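Local coordinates for sulfur oxygenase/reductase (Halothiobacillus neapolitanus, PDB 6QPA), which probably catalyses the oxygen-dependent oxidation and disproportionation of elemental sulfur, using a mononuclear iron site in a large homo-oligomeric assembly, at residues F175-M186 / D275-V286. Sequence-based numbering, arbitrary orientation.
Sequences FEQGATETLEWM and DYELRQIHNNGV
W185 NE1 donates a nearly straight hydrogen bond to E277 OE1 (2.6 Å, N-H...O 169°); OE1 lies in the indole plane, while the E277 carboxylate as a whole stands almost perpendicular to the ring. L278 CB sits over the flat face of the six-membered ring, 3.8 Å from its centroid. CG of W185 stands anti to the backbone N (chi1 -166°), which throws the ring across to helix 276-287. Replacing W185 with alanine would probably leave E277 OE1 without its indole donor and open a gap beside L278. G178 and G285 lack side chains that would clash, letting the axes approach to 7.8 Å, and G178 CA makes a CA-H...O contact to G285 O. The helices run nearly antiparallel (162°) outside the curved antiparallel sheet, consistent with the dimeric alpha+beta barrel family. Beta-branched knobs, bulky close to the backbone, suit this spacing: T182 enters the hole of L278, I281, H282 and V286; I281 that of G178, E181, T182 and W185; V286 that of F175, G178, A179 and T182. The T182 hydroxyl donates to G178 O (2.8 Å), leaving CG2 against L278 CD1. Farther out, D275 OD1 caps helix 276-287 at L278 N, and L307 of a second subunit packs on W185.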
loop_
_atom_site.group_PDB
_atom_site.type_symbol
_atom_site.label_atom_id
_atom_site.label_comp_id
_atom_site.label_asym_id
_atom_site.label_seq_id
_atom_site.Cartn_x
_atom_site.Cartn_y
_atom_site.Cartn_z
ATOM N N PHE A 175 -10.532 -51.929 46.776
ATOM C CA PHE A 175 -10.454 -51.067 45.598
ATOM C C PHE A 175 -10.728 -51.859 44.329
ATOM O O PHE A 175 -11.490 -51.420 43.455
ATOM C CB PHE A 175 -9.079 -50.394 45.497
ATOM C CG PHE A 175 -8.839 -49.721 44.175
ATOM C CD1 PHE A 175 -9.244 -48.403 43.965
ATOM C CD2 PHE A 175 -8.269 -50.419 43.116
ATOM C CE1 PHE A 175 -9.058 -47.780 42.723
ATOM C CE2 PHE A 175 -8.082 -49.813 41.872
ATOM C CZ PHE A 175 -8.464 -48.498 41.670
ATOM N N GLU A 176 -10.089 -53.026 44.199
ATOM C CA GLU A 176 -10.264 -53.828 42.995
ATOM C C GLU A 176 -11.728 -54.188 42.793
ATOM O O GLU A 176 -12.263 -54.055 41.683
ATOM C CB GLU A 176 -9.393 -55.086 43.083
ATOM C CG GLU A 176 -7.910 -54.763 43.006
ATOM C CD GLU A 176 -6.990 -55.970 43.185
ATOM O OE1 GLU A 176 -7.504 -57.106 43.243
ATOM O OE2 GLU A 176 -5.749 -55.778 43.231
ATOM N N GLN A 177 -12.408 -54.587 43.876
ATOM C CA GLN A 177 -13.823 -54.925 43.783
ATOM C C GLN A 177 -14.668 -53.696 43.464
ATOM O O GLN A 177 -15.595 -53.773 42.654
ATOM C CB GLN A 177 -14.296 -55.578 45.089
ATOM C CG GLN A 177 -13.680 -56.940 45.318
ATOM C CD GLN A 177 -14.009 -57.514 46.696
ATOM O OE1 GLN A 177 -13.810 -56.859 47.724
ATOM N NE2 GLN A 177 -14.514 -58.738 46.716
ATOM N N GLY A 178 -14.381 -52.564 44.110
ATOM C CA GLY A 178 -15.162 -51.362 43.855
ATOM C C GLY A 178 -14.943 -50.801 42.462
ATOM O O GLY A 178 -15.884 -50.347 41.813
ATOM N N ALA A 179 -13.691 -50.793 41.999
ATOM C CA ALA A 179 -13.407 -50.345 40.638
ATOM C C ALA A 179 -14.072 -51.258 39.618
ATOM O O ALA A 179 -14.654 -50.786 38.630
ATOM C CB ALA A 179 -11.893 -50.299 40.397
ATOM N N THR A 180 -14.009 -52.571 39.858
ATOM C CA THR A 180 -14.684 -53.516 38.984
ATOM C C THR A 180 -16.170 -53.214 38.905
ATOM O O THR A 180 -16.743 -53.162 37.813
ATOM C CB THR A 180 -14.462 -54.940 39.481
ATOM O OG1 THR A 180 -13.078 -55.287 39.362
ATOM C CG2 THR A 180 -15.324 -55.926 38.708
ATOM N N GLU A 181 -16.818 -53.010 40.055
ATOM C CA GLU A 181 -18.254 -52.738 40.021
ATOM C C GLU A 181 -18.555 -51.429 39.299
ATOM O O GLU A 181 -19.502 -51.354 38.510
ATOM C CB GLU A 181 -18.830 -52.736 41.447
ATOM C CG GLU A 181 -20.354 -52.632 41.437
ATOM C CD GLU A 181 -21.006 -52.679 42.823
ATOM O OE1 GLU A 181 -20.292 -52.811 43.851
ATOM O OE2 GLU A 181 -22.254 -52.577 42.863
ATOM N N THR A 182 -17.737 -50.394 39.534
ATOM C CA THR A 182 -17.912 -49.113 38.850
ATOM C C THR A 182 -17.840 -49.286 37.337
ATOM O O THR A 182 -18.695 -48.784 36.593
ATOM C CB THR A 182 -16.826 -48.122 39.291
ATOM O OG1 THR A 182 -16.864 -47.939 40.705
ATOM C CG2 THR A 182 -17.040 -46.740 38.606
ATOM N N LEU A 183 -16.803 -49.989 36.867
ATOM C CA LEU A 183 -16.534 -50.101 35.436
ATOM C C LEU A 183 -17.572 -50.965 34.731
ATOM O O LEU A 183 -17.965 -50.675 33.593
ATOM C CB LEU A 183 -15.120 -50.656 35.231
ATOM C CG LEU A 183 -14.016 -49.681 35.637
ATOM C CD1 LEU A 183 -12.669 -50.367 35.823
ATOM C CD2 LEU A 183 -13.933 -48.539 34.577
ATOM N N GLU A 184 -18.029 -52.026 35.395
ATOM C CA GLU A 184 -19.085 -52.855 34.833
ATOM C C GLU A 184 -20.387 -52.076 34.697
ATOM O O GLU A 184 -21.135 -52.270 33.731
ATOM C CB GLU A 184 -19.285 -54.087 35.712
ATOM C CG GLU A 184 -18.131 -55.059 35.582
ATOM C CD GLU A 184 -18.277 -56.288 36.465
ATOM O OE1 GLU A 184 -19.041 -56.230 37.450
ATOM O OE2 GLU A 184 -17.627 -57.311 36.167
ATOM N N TRP A 185 -20.698 -51.226 35.682
ATOM C CA TRP A 185 -21.878 -50.377 35.570
ATOM C C TRP A 185 -21.750 -49.455 34.366
ATOM O O TRP A 185 -22.683 -49.323 33.563
ATOM C CB TRP A 185 -22.065 -49.569 36.855
ATOM C CG TRP A 185 -23.421 -48.876 37.041
ATOM C CD1 TRP A 185 -24.448 -49.313 37.829
ATOM C CD2 TRP A 185 -23.866 -47.625 36.473
ATOM N NE1 TRP A 185 -25.500 -48.424 37.792
ATOM C CE2 TRP A 185 -25.174 -47.379 36.971
ATOM C CE3 TRP A 185 -23.288 -46.689 35.613
ATOM C CZ2 TRP A 185 -25.924 -46.238 36.621
ATOM C CZ3 TRP A 185 -24.046 -45.534 35.252
ATOM C CH2 TRP A 185 -25.342 -45.325 35.779
ATOM N N MET A 186 -20.580 -48.832 34.213
ATOM C CA MET A 186 -20.372 -47.891 33.115
ATOM C C MET A 186 -20.481 -48.575 31.763
ATOM O O MET A 186 -21.127 -48.046 30.851
ATOM C CB MET A 186 -19.016 -47.209 33.268
ATOM C CG MET A 186 -18.963 -46.282 34.472
ATOM S SD MET A 186 -17.337 -45.585 34.842
ATOM C CE MET A 186 -17.048 -44.653 33.388
ATOM N N ASP A 275 -24.742 -39.461 38.290
ATOM C CA ASP A 275 -25.726 -40.534 38.446
ATOM C C ASP A 275 -25.684 -40.997 39.898
ATOM O O ASP A 275 -24.617 -41.348 40.404
ATOM C CB ASP A 275 -25.463 -41.704 37.496
ATOM C CG ASP A 275 -26.480 -42.835 37.661
ATOM O OD1 ASP A 275 -26.411 -43.605 38.656
ATOM O OD2 ASP A 275 -27.364 -42.952 36.788
ATOM N N TYR A 276 -26.830 -40.939 40.577
ATOM C CA TYR A 276 -26.853 -41.222 42.010
ATOM C C TYR A 276 -26.334 -42.630 42.310
ATOM O O TYR A 276 -25.532 -42.837 43.229
ATOM C CB TYR A 276 -28.276 -41.041 42.561
ATOM C CG TYR A 276 -28.352 -41.410 44.025
ATOM C CD1 TYR A 276 -28.030 -40.473 45.008
ATOM C CD2 TYR A 276 -28.710 -42.692 44.426
ATOM C CE1 TYR A 276 -28.061 -40.798 46.349
ATOM C CE2 TYR A 276 -28.741 -43.036 45.786
ATOM C CZ TYR A 276 -28.407 -42.082 46.734
ATOM O OH TYR A 276 -28.437 -42.380 48.072
ATOM N N GLU A 277 -26.799 -43.613 41.551
ATOM C CA GLU A 277 -26.457 -44.998 41.844
ATOM C C GLU A 277 -24.968 -45.261 41.613
ATOM O O GLU A 277 -24.293 -45.839 42.469
ATOM C CB GLU A 277 -27.336 -45.915 40.997
ATOM C CG GLU A 277 -27.089 -47.398 41.153
ATOM C CD GLU A 277 -28.046 -48.211 40.291
ATOM O OE1 GLU A 277 -27.785 -48.392 39.077
ATOM O OE2 GLU A 277 -29.086 -48.644 40.826
ATOM N N LEU A 278 -24.435 -44.837 40.460
ATOM C CA LEU A 278 -23.010 -45.018 40.201
ATOM C C LEU A 278 -22.165 -44.239 41.194
ATOM O O LEU A 278 -21.081 -44.688 41.592
ATOM C CB LEU A 278 -22.673 -44.593 38.778
ATOM C CG LEU A 278 -21.196 -44.808 38.412
ATOM C CD1 LEU A 278 -20.814 -46.281 38.514
ATOM C CD2 LEU A 278 -20.907 -44.275 37.001
ATOM N N ARG A 279 -22.648 -43.061 41.595
ATOM C CA ARG A 279 -21.937 -42.254 42.578
ATOM C C ARG A 279 -21.729 -43.004 43.899
ATOM O O ARG A 279 -20.636 -42.952 44.472
ATOM C CB ARG A 279 -22.695 -40.952 42.785
ATOM C CG ARG A 279 -22.159 -40.017 43.837
ATOM C CD ARG A 279 -22.770 -38.675 43.571
ATOM N NE ARG A 279 -22.776 -37.775 44.709
ATOM C CZ ARG A 279 -22.952 -36.462 44.601
ATOM N NH1 ARG A 279 -23.097 -35.911 43.401
ATOM N NH2 ARG A 279 -22.975 -35.699 45.680
ATOM N N GLN A 280 -22.751 -43.729 44.381
ATOM C CA GLN A 280 -22.588 -44.502 45.616
ATOM C C GLN A 280 -21.566 -45.618 45.433
ATOM O O GLN A 280 -20.703 -45.825 46.292
ATOM C CB GLN A 280 -23.922 -45.113 46.059
ATOM C CG GLN A 280 -25.082 -44.141 46.197
ATOM C CD GLN A 280 -24.681 -42.867 46.880
ATOM O OE1 GLN A 280 -24.166 -42.895 47.987
ATOM N NE2 GLN A 280 -24.921 -41.732 46.225
ATOM N N ILE A 281 -21.652 -46.337 44.312
ATOM C CA ILE A 281 -20.711 -47.411 44.010
ATOM C C ILE A 281 -19.287 -46.873 43.967
ATOM O O ILE A 281 -18.381 -47.417 44.607
ATOM C CB ILE A 281 -21.092 -48.079 42.677
ATOM C CG1 ILE A 281 -22.443 -48.801 42.800
ATOM C CG2 ILE A 281 -19.951 -48.970 42.153
ATOM C CD1 ILE A 281 -23.046 -49.206 41.468
ATOM N N HIS A 282 -19.079 -45.766 43.247
ATOM C CA HIS A 282 -17.724 -45.242 43.073
ATOM C C HIS A 282 -17.224 -44.591 44.358
ATOM O O HIS A 282 -16.068 -44.788 44.744
ATOM C CB HIS A 282 -17.684 -44.246 41.897
ATOM C CG HIS A 282 -16.300 -43.761 41.534
ATOM N ND1 HIS A 282 -15.892 -42.454 41.721
ATOM C CD2 HIS A 282 -15.252 -44.397 40.959
ATOM C CE1 HIS A 282 -14.651 -42.307 41.287
ATOM N NE2 HIS A 282 -14.233 -43.476 40.829
ATOM N N ASN A 283 -18.087 -43.824 45.041
ATOM C CA ASN A 283 -17.679 -43.217 46.305
ATOM C C ASN A 283 -17.234 -44.283 47.297
ATOM O O ASN A 283 -16.150 -44.186 47.876
ATOM C CB ASN A 283 -18.823 -42.383 46.908
ATOM C CG ASN A 283 -18.955 -41.020 46.244
ATOM O OD1 ASN A 283 -18.238 -40.721 45.295
ATOM N ND2 ASN A 283 -19.862 -40.192 46.742
ATOM N N ASN A 284 -18.056 -45.318 47.492
ATOM C CA ASN A 284 -17.760 -46.308 48.523
ATOM C C ASN A 284 -16.744 -47.353 48.080
ATOM O O ASN A 284 -15.963 -47.842 48.904
ATOM C CB ASN A 284 -19.059 -46.968 48.969
ATOM C CG ASN A 284 -19.998 -45.977 49.603
ATOM O OD1 ASN A 284 -19.572 -45.127 50.388
ATOM N ND2 ASN A 284 -21.271 -46.058 49.264
ATOM N N GLY A 285 -16.723 -47.691 46.802
ATOM C CA GLY A 285 -15.862 -48.742 46.324
ATOM C C GLY A 285 -14.522 -48.260 45.804
ATOM O O GLY A 285 -13.591 -49.063 45.729
ATOM N N VAL A 286 -14.398 -46.980 45.444
ATOM C CA VAL A 286 -13.145 -46.479 44.878
ATOM C C VAL A 286 -12.614 -45.313 45.711
ATOM O O VAL A 286 -11.531 -45.406 46.293
ATOM C CB VAL A 286 -13.306 -46.068 43.401
ATOM C CG1 VAL A 286 -12.003 -45.423 42.880
ATOM C CG2 VAL A 286 -13.685 -47.273 42.547
#